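Inositol monophosphatase family protein (Staphylococcus aureus subsp. aureus MSSA476, PDB 4I3Y) probably catalyses the magnesium-dependent hydrolysis of inositol monophosphates to inositol and phosphate, a reaction that lithium inhibits. Local coordinates at residues A[197-202]-A[226-231]; A[203-208]-A[255-260]. All coordinates share one frame; numbering follows the deposited sequence.

Interaction 1 (A[197-202]-A[226-231]); sequences RVAKGQ and LNLKMT
Leu228, from the chain leading into strand 229-232, reaches the last turn of helix 191-200, where it lies against Ala199. Followed outward, its CB and CG stand back from the helix and serve as the stalk. Because CD1 is anti to CA (chi2 178°), the chain runs out straight and this methyl goes furthest, ending 3.7 Å from Ala199 CA and 3.9 Å from Ala199 CB. The other branch, CD2, makes only a loose approach to Val198 O, at 4.3 Å.

Leu226, just past the end of helix 219-225, adds a second methyl. Its CD1 sits 3.9 Å from Ala199 CB, so this one small methyl is touched by a branch of each leucine. Alanine suits the site because its single carbon lets both leucines come close to the helix backbone. The Val198 side chain is also turned toward the leucines but stops just short of contact, with its CG1 4.6 Å from Leu228 CD1. Further round Leu228, Ala223 of helix 219-225, Ile248 of the neighbouring strand and Pro153 add further apolar contacts.

Beyond Ala199 the helix closes in a Schellman motif. Gly201, with phi of 88°, donates its N to Val198 O at 2.8 Å, and Gln202 N makes a weak bond to Arg197 O. Glycine accepts this positive phi readily, since any side chain here would collide with the carbonyl O of Lys200. The same turn also meets the second subunit: Arg197 NH1 forms a salt bridge with Asp108 of that subunit, and Gln202 NE2 hydrogen-bonds to its Glu107 and Gln105.

No hydrogen bond joins the two segments themselves. They meet through buried apolar contacts, while Val198 O and Arg197 O accept backbone bonds from the Schellman turn.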
loop_
_atom_site.group_PDB
_atom_site.type_symbol
_atom_site.label_atom_id
_atom_site.label_comp_id
_atom_site.label_asym_id
_atom_site.label_seq_id
_atom_site.Cartn_x
_atom_site.Cartn_y
_atom_site.Cartn_z
ATOM N N ARG A 197 7.135 -0.532 -7.224
ATOM C CA ARG A 197 6.023 -1.437 -7.683
ATOM C C ARG A 197 5.996 -1.488 -9.227
ATOM O O ARG A 197 5.690 -2.518 -9.813
ATOM C CB ARG A 197 4.715 -0.978 -7.127
ATOM C CG ARG A 197 4.749 -0.944 -5.597
ATOM C CD ARG A 197 3.617 -1.818 -5.077
ATOM N NE ARG A 197 3.625 -1.839 -3.626
ATOM C CZ ARG A 197 2.647 -2.371 -2.895
ATOM N NH1 ARG A 197 1.596 -2.985 -3.440
ATOM N NH2 ARG A 197 2.732 -2.302 -1.608
ATOM N N VAL A 198 6.389 -0.399 -9.891
ATOM C CA VAL A 198 6.447 -0.414 -11.384
ATOM C C VAL A 198 7.615 -1.321 -11.799
ATOM O O VAL A 198 7.459 -2.205 -12.663
ATOM C CB VAL A 198 6.546 1.015 -11.976
ATOM C CG1 VAL A 198 6.734 0.962 -13.508
ATOM C CG2 VAL A 198 5.292 1.841 -11.635
ATOM N N ALA A 199 8.745 -1.177 -11.099
ATOM C CA ALA A 199 10.004 -1.886 -11.481
ATOM C C ALA A 199 9.807 -3.380 -11.334
ATOM O O ALA A 199 10.320 -4.139 -12.130
ATOM C CB ALA A 199 11.175 -1.420 -10.634
ATOM N N LYS A 200 9.021 -3.761 -10.322
ATOM C CA LYS A 200 8.715 -5.146 -9.993
ATOM C C LYS A 200 7.699 -5.689 -10.984
ATOM O O LYS A 200 7.606 -6.908 -11.145
ATOM C CB LYS A 200 8.137 -5.231 -8.554
ATOM C CG LYS A 200 9.190 -5.132 -7.440
ATOM C CD LYS A 200 8.565 -5.288 -6.037
ATOM C CE LYS A 200 8.211 -3.933 -5.425
ATOM N NZ LYS A 200 7.374 -3.917 -4.159
ATOM N N GLY A 201 6.943 -4.796 -11.640
ATOM C CA GLY A 201 5.858 -5.223 -12.548
ATOM C C GLY A 201 4.486 -5.429 -11.882
ATOM O O GLY A 201 3.568 -5.952 -12.524
ATOM N N GLN A 202 4.352 -4.996 -10.599
ATOM C CA GLN A 202 3.073 -4.952 -9.816
ATOM C C GLN A 202 2.133 -3.784 -10.249
ATOM O O GLN A 202 0.925 -3.969 -10.290
ATOM C CB GLN A 202 3.374 -4.789 -8.287
ATOM C CG GLN A 202 4.329 -5.876 -7.774
ATOM C CD GLN A 202 4.750 -5.543 -6.355
ATOM O OE1 GLN A 202 5.408 -4.519 -6.137
ATOM N NE2 GLN A 202 4.362 -6.377 -5.389
ATOM N N LEU A 226 16.283 -2.011 -15.950
ATOM C CA LEU A 226 15.127 -2.902 -16.057
ATOM C C LEU A 226 14.217 -2.554 -17.258
ATOM O O LEU A 226 13.091 -3.033 -17.324
ATOM C CB LEU A 226 14.308 -2.848 -14.733
ATOM C CG LEU A 226 15.084 -3.346 -13.499
ATOM C CD1 LEU A 226 14.462 -2.859 -12.184
ATOM C CD2 LEU A 226 15.270 -4.864 -13.539
ATOM N N ASN A 227 14.697 -1.704 -18.188
ATOM C CA ASN A 227 13.941 -1.418 -19.422
ATOM C C ASN A 227 12.566 -0.768 -19.168
ATOM O O ASN A 227 11.550 -1.120 -19.825
ATOM C CB ASN A 227 13.816 -2.672 -20.311
ATOM C CG ASN A 227 13.539 -2.309 -21.771
ATOM O OD1 ASN A 227 13.797 -1.166 -22.165
ATOM N ND2 ASN A 227 12.950 -3.240 -22.569
ATOM N N LEU A 228 12.529 0.167 -18.215
ATOM C CA LEU A 228 11.288 0.929 -17.919
ATOM C C LEU A 228 11.366 2.236 -18.629
ATOM O O LEU A 228 12.476 2.679 -18.879
ATOM C CB LEU A 228 11.193 1.237 -16.405
ATOM C CG LEU A 228 11.348 0.039 -15.436
ATOM C CD1 LEU A 228 11.279 0.487 -13.991
ATOM C CD2 LEU A 228 10.339 -1.083 -15.721
ATOM N N LYS A 229 10.225 2.878 -18.923
ATOM C CA LYS A 229 10.218 4.247 -19.418
ATOM C C LYS A 229 10.124 5.191 -18.248
ATOM O O LYS A 229 9.223 5.024 -17.393
ATOM C CB LYS A 229 9.018 4.506 -20.356
ATOM C CG LYS A 229 8.971 3.583 -21.543
ATOM C CD LYS A 229 10.155 3.815 -22.470
ATOM C CE LYS A 229 10.036 3.016 -23.756
ATOM N NZ LYS A 229 11.319 3.067 -24.522
ATOM N N MET A 230 11.059 6.137 -18.162
ATOM C CA MET A 230 10.977 7.176 -17.155
ATOM C C MET A 230 11.225 8.483 -17.859
ATOM O O MET A 230 12.324 8.695 -18.404
ATOM C CB MET A 230 11.974 6.959 -16.042
ATOM C CG MET A 230 12.042 8.095 -15.017
ATOM S SD MET A 230 13.178 7.651 -13.648
ATOM C CE MET A 230 13.277 9.232 -12.851
ATOM N N THR A 231 10.183 9.321 -17.912
ATOM C CA THR A 231 10.191 10.528 -18.757
ATOM C C THR A 231 9.418 11.680 -18.085
ATOM O O THR A 231 8.722 11.520 -17.055
ATOM C CB THR A 231 9.507 10.249 -20.128
ATOM O OG1 THR A 231 8.088 10.049 -19.952
ATOM C CG2 THR A 231 10.090 9.032 -20.816
#

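Interaction 2 (A[203-208]-A[255-260]); sequences FGAHIN and ETVLKI
An alpha/beta layer is formed where helix 254-262 lies on one face of the five-stranded mixed sheet, and the junction runs from Val257 to Ala205 and Ile207 of the inner strand 205-208. These two strand residues, two positions apart, both point to the helix, whereas His206 between them points the other way and hydrogen-bonds through ND1 to Ser164 OG.

Val257 divides its two methyls between them. With CG1 anti to the backbone N (chi1 175°), that branch meets Ile207 CD1 at 3.8 Å, and CG2 faces Ala205 CB more loosely at 4.3 Å. Ile207 reaches over by its long branch, its chain drawn out so that CD1 is the leading atom, and the two side chains run by one another antiparallel, touching at their ends.

The residue types fit: a branched valine can span two neighbours, and alanine and isoleucine offer a short and a long reach to it. Leu158, from a loop, and Ile247, of the neighbouring strand, also touch Val257. This part of the helix meets the strand through apolar contact alone, with no hydrogen bond between them.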
loop_
_atom_site.group_PDB
_atom_site.type_symbol
_atom_site.label_atom_id
_atom_site.label_comp_id
_atom_site.label_asym_id
_atom_site.label_seq_id
_atom_site.Cartn_x
_atom_site.Cartn_y
_atom_site.Cartn_z
ATOM N N PHE A 203 2.695 -2.621 -10.596
ATOM C CA PHE A 203 1.953 -1.497 -11.202
ATOM C C PHE A 203 2.449 -1.325 -12.647
ATOM O O PHE A 203 3.620 -1.595 -12.925
ATOM C CB PHE A 203 2.283 -0.188 -10.430
ATOM C CG PHE A 203 1.741 -0.136 -9.012
ATOM C CD1 PHE A 203 0.879 -1.103 -8.544
ATOM C CD2 PHE A 203 2.001 0.988 -8.207
ATOM C CE1 PHE A 203 0.360 -1.025 -7.220
ATOM C CE2 PHE A 203 1.493 1.094 -6.925
ATOM C CZ PHE A 203 0.678 0.067 -6.416
ATOM N N GLY A 204 1.548 -0.878 -13.540
ATOM C CA GLY A 204 1.908 -0.461 -14.900
ATOM C C GLY A 204 2.661 0.834 -14.923
ATOM O O GLY A 204 3.586 0.979 -15.743
ATOM N N ALA A 205 2.325 1.766 -14.026
ATOM C CA ALA A 205 2.923 3.095 -14.088
ATOM C C ALA A 205 2.664 3.833 -12.791
ATOM O O ALA A 205 1.729 3.488 -12.054
ATOM C CB ALA A 205 2.404 3.891 -15.322
ATOM N N HIS A 206 3.558 4.782 -12.477
ATOM C CA HIS A 206 3.405 5.686 -11.361
ATOM C C HIS A 206 3.649 7.076 -11.911
ATOM O O HIS A 206 4.619 7.328 -12.665
ATOM C CB HIS A 206 4.378 5.434 -10.170
ATOM C CG HIS A 206 4.309 6.505 -9.108
ATOM N ND1 HIS A 206 3.173 6.736 -8.361
ATOM C CD2 HIS A 206 5.245 7.370 -8.633
ATOM C CE1 HIS A 206 3.386 7.739 -7.524
ATOM N NE2 HIS A 206 4.635 8.147 -7.672
ATOM N N ILE A 207 2.770 7.987 -11.548
ATOM C CA ILE A 207 2.922 9.398 -12.017
ATOM C C ILE A 207 3.084 10.275 -10.800
ATOM O O ILE A 207 2.356 10.060 -9.793
ATOM C CB ILE A 207 1.617 9.866 -12.694
ATOM C CG1 ILE A 207 1.381 9.072 -13.987
ATOM C CG2 ILE A 207 1.602 11.380 -12.919
ATOM C CD1 ILE A 207 -0.103 9.032 -14.359
ATOM N N ASN A 208 4.016 11.241 -10.865
ATOM C CA ASN A 208 4.136 12.360 -9.874
ATOM C C ASN A 208 4.322 13.682 -10.690
ATOM O O ASN A 208 5.346 13.866 -11.403
ATOM C CB ASN A 208 5.272 12.160 -8.829
ATOM C CG ASN A 208 5.334 13.294 -7.765
ATOM O OD1 ASN A 208 5.104 14.491 -8.059
ATOM N ND2 ASN A 208 5.696 12.921 -6.523
ATOM N N GLU A 255 3.026 5.091 -23.433
ATOM C CA GLU A 255 2.463 6.037 -24.407
ATOM C C GLU A 255 0.971 6.259 -24.116
ATOM O O GLU A 255 0.489 7.384 -24.172
ATOM C CB GLU A 255 2.706 5.542 -25.838
ATOM C CG GLU A 255 3.099 6.666 -26.815
ATOM C CD GLU A 255 2.698 6.351 -28.278
ATOM O OE1 GLU A 255 2.130 5.257 -28.551
ATOM O OE2 GLU A 255 2.928 7.203 -29.169
ATOM N N THR A 256 0.261 5.188 -23.774
ATOM C CA THR A 256 -1.167 5.309 -23.567
ATOM C C THR A 256 -1.383 6.250 -22.369
ATOM O O THR A 256 -2.270 7.100 -22.421
ATOM C CB THR A 256 -1.839 3.949 -23.286
ATOM O OG1 THR A 256 -1.629 3.045 -24.379
ATOM C CG2 THR A 256 -3.350 4.070 -22.943
ATOM N N VAL A 257 -0.564 6.125 -21.306
ATOM C CA VAL A 257 -0.747 6.953 -20.109
ATOM C C VAL A 257 -0.458 8.399 -20.420
ATOM O O VAL A 257 -1.139 9.290 -19.936
ATOM C CB VAL A 257 0.172 6.493 -18.940
ATOM C CG1 VAL A 257 0.018 7.459 -17.776
ATOM C CG2 VAL A 257 -0.213 5.060 -18.492
ATOM N N LEU A 258 0.610 8.645 -21.202
ATOM C CA LEU A 258 0.988 10.029 -21.521
ATOM C C LEU A 258 -0.068 10.692 -22.392
ATOM O O LEU A 258 -0.342 11.918 -22.273
ATOM C CB LEU A 258 2.323 10.101 -22.301
ATOM C CG LEU A 258 3.614 9.911 -21.510
ATOM C CD1 LEU A 258 4.833 10.323 -22.370
ATOM C CD2 LEU A 258 3.578 10.768 -20.262
ATOM N N LYS A 259 -0.636 9.915 -23.299
ATOM C CA LYS A 259 -1.645 10.497 -24.171
ATOM C C LYS A 259 -2.929 10.836 -23.363
ATOM O O LYS A 259 -3.489 11.916 -23.525
ATOM C CB LYS A 259 -1.860 9.658 -25.432
ATOM C CG LYS A 259 -2.925 8.609 -25.278
ATOM C CD LYS A 259 -3.929 8.630 -26.450
ATOM C CE LYS A 259 -4.522 7.217 -26.665
ATOM N NZ LYS A 259 -5.012 6.653 -25.372
ATOM N N ILE A 260 -3.353 9.958 -22.454
ATOM C CA ILE A 260 -4.442 10.323 -21.487
ATOM C C ILE A 260 -4.137 11.602 -20.675
ATOM O O ILE A 260 -4.993 12.464 -20.479
ATOM C CB ILE A 260 -4.775 9.182 -20.515
ATOM C CG1 ILE A 260 -5.384 8.016 -21.257
ATOM C CG2 ILE A 260 -5.813 9.608 -19.488
ATOM C CD1 ILE A 260 -5.369 6.723 -20.439
#

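Both interactions are buried and apolar. Interaction 2 seats a helix on the five-stranded sheet, while interaction 1 joins a helix to the chain that leads into its outer strand; the two helices lie on opposite faces. Helix 191-200 is on the face to which His206 points, helix 254-262 on the other, so strand 205-208 is sandwiched between them. The centres of the two contacts are about 11 Å apart and their segments alternate along the chain. Val198 CG2 packs on the backbone of Ala205 and His206, linking the two directly, and Arg197 O probably accepts a hydrogen bond from Phe203 N. The helix end of interaction 1 also meets the second subunit through polar groups; interaction 2 rests on methyl contacts alone.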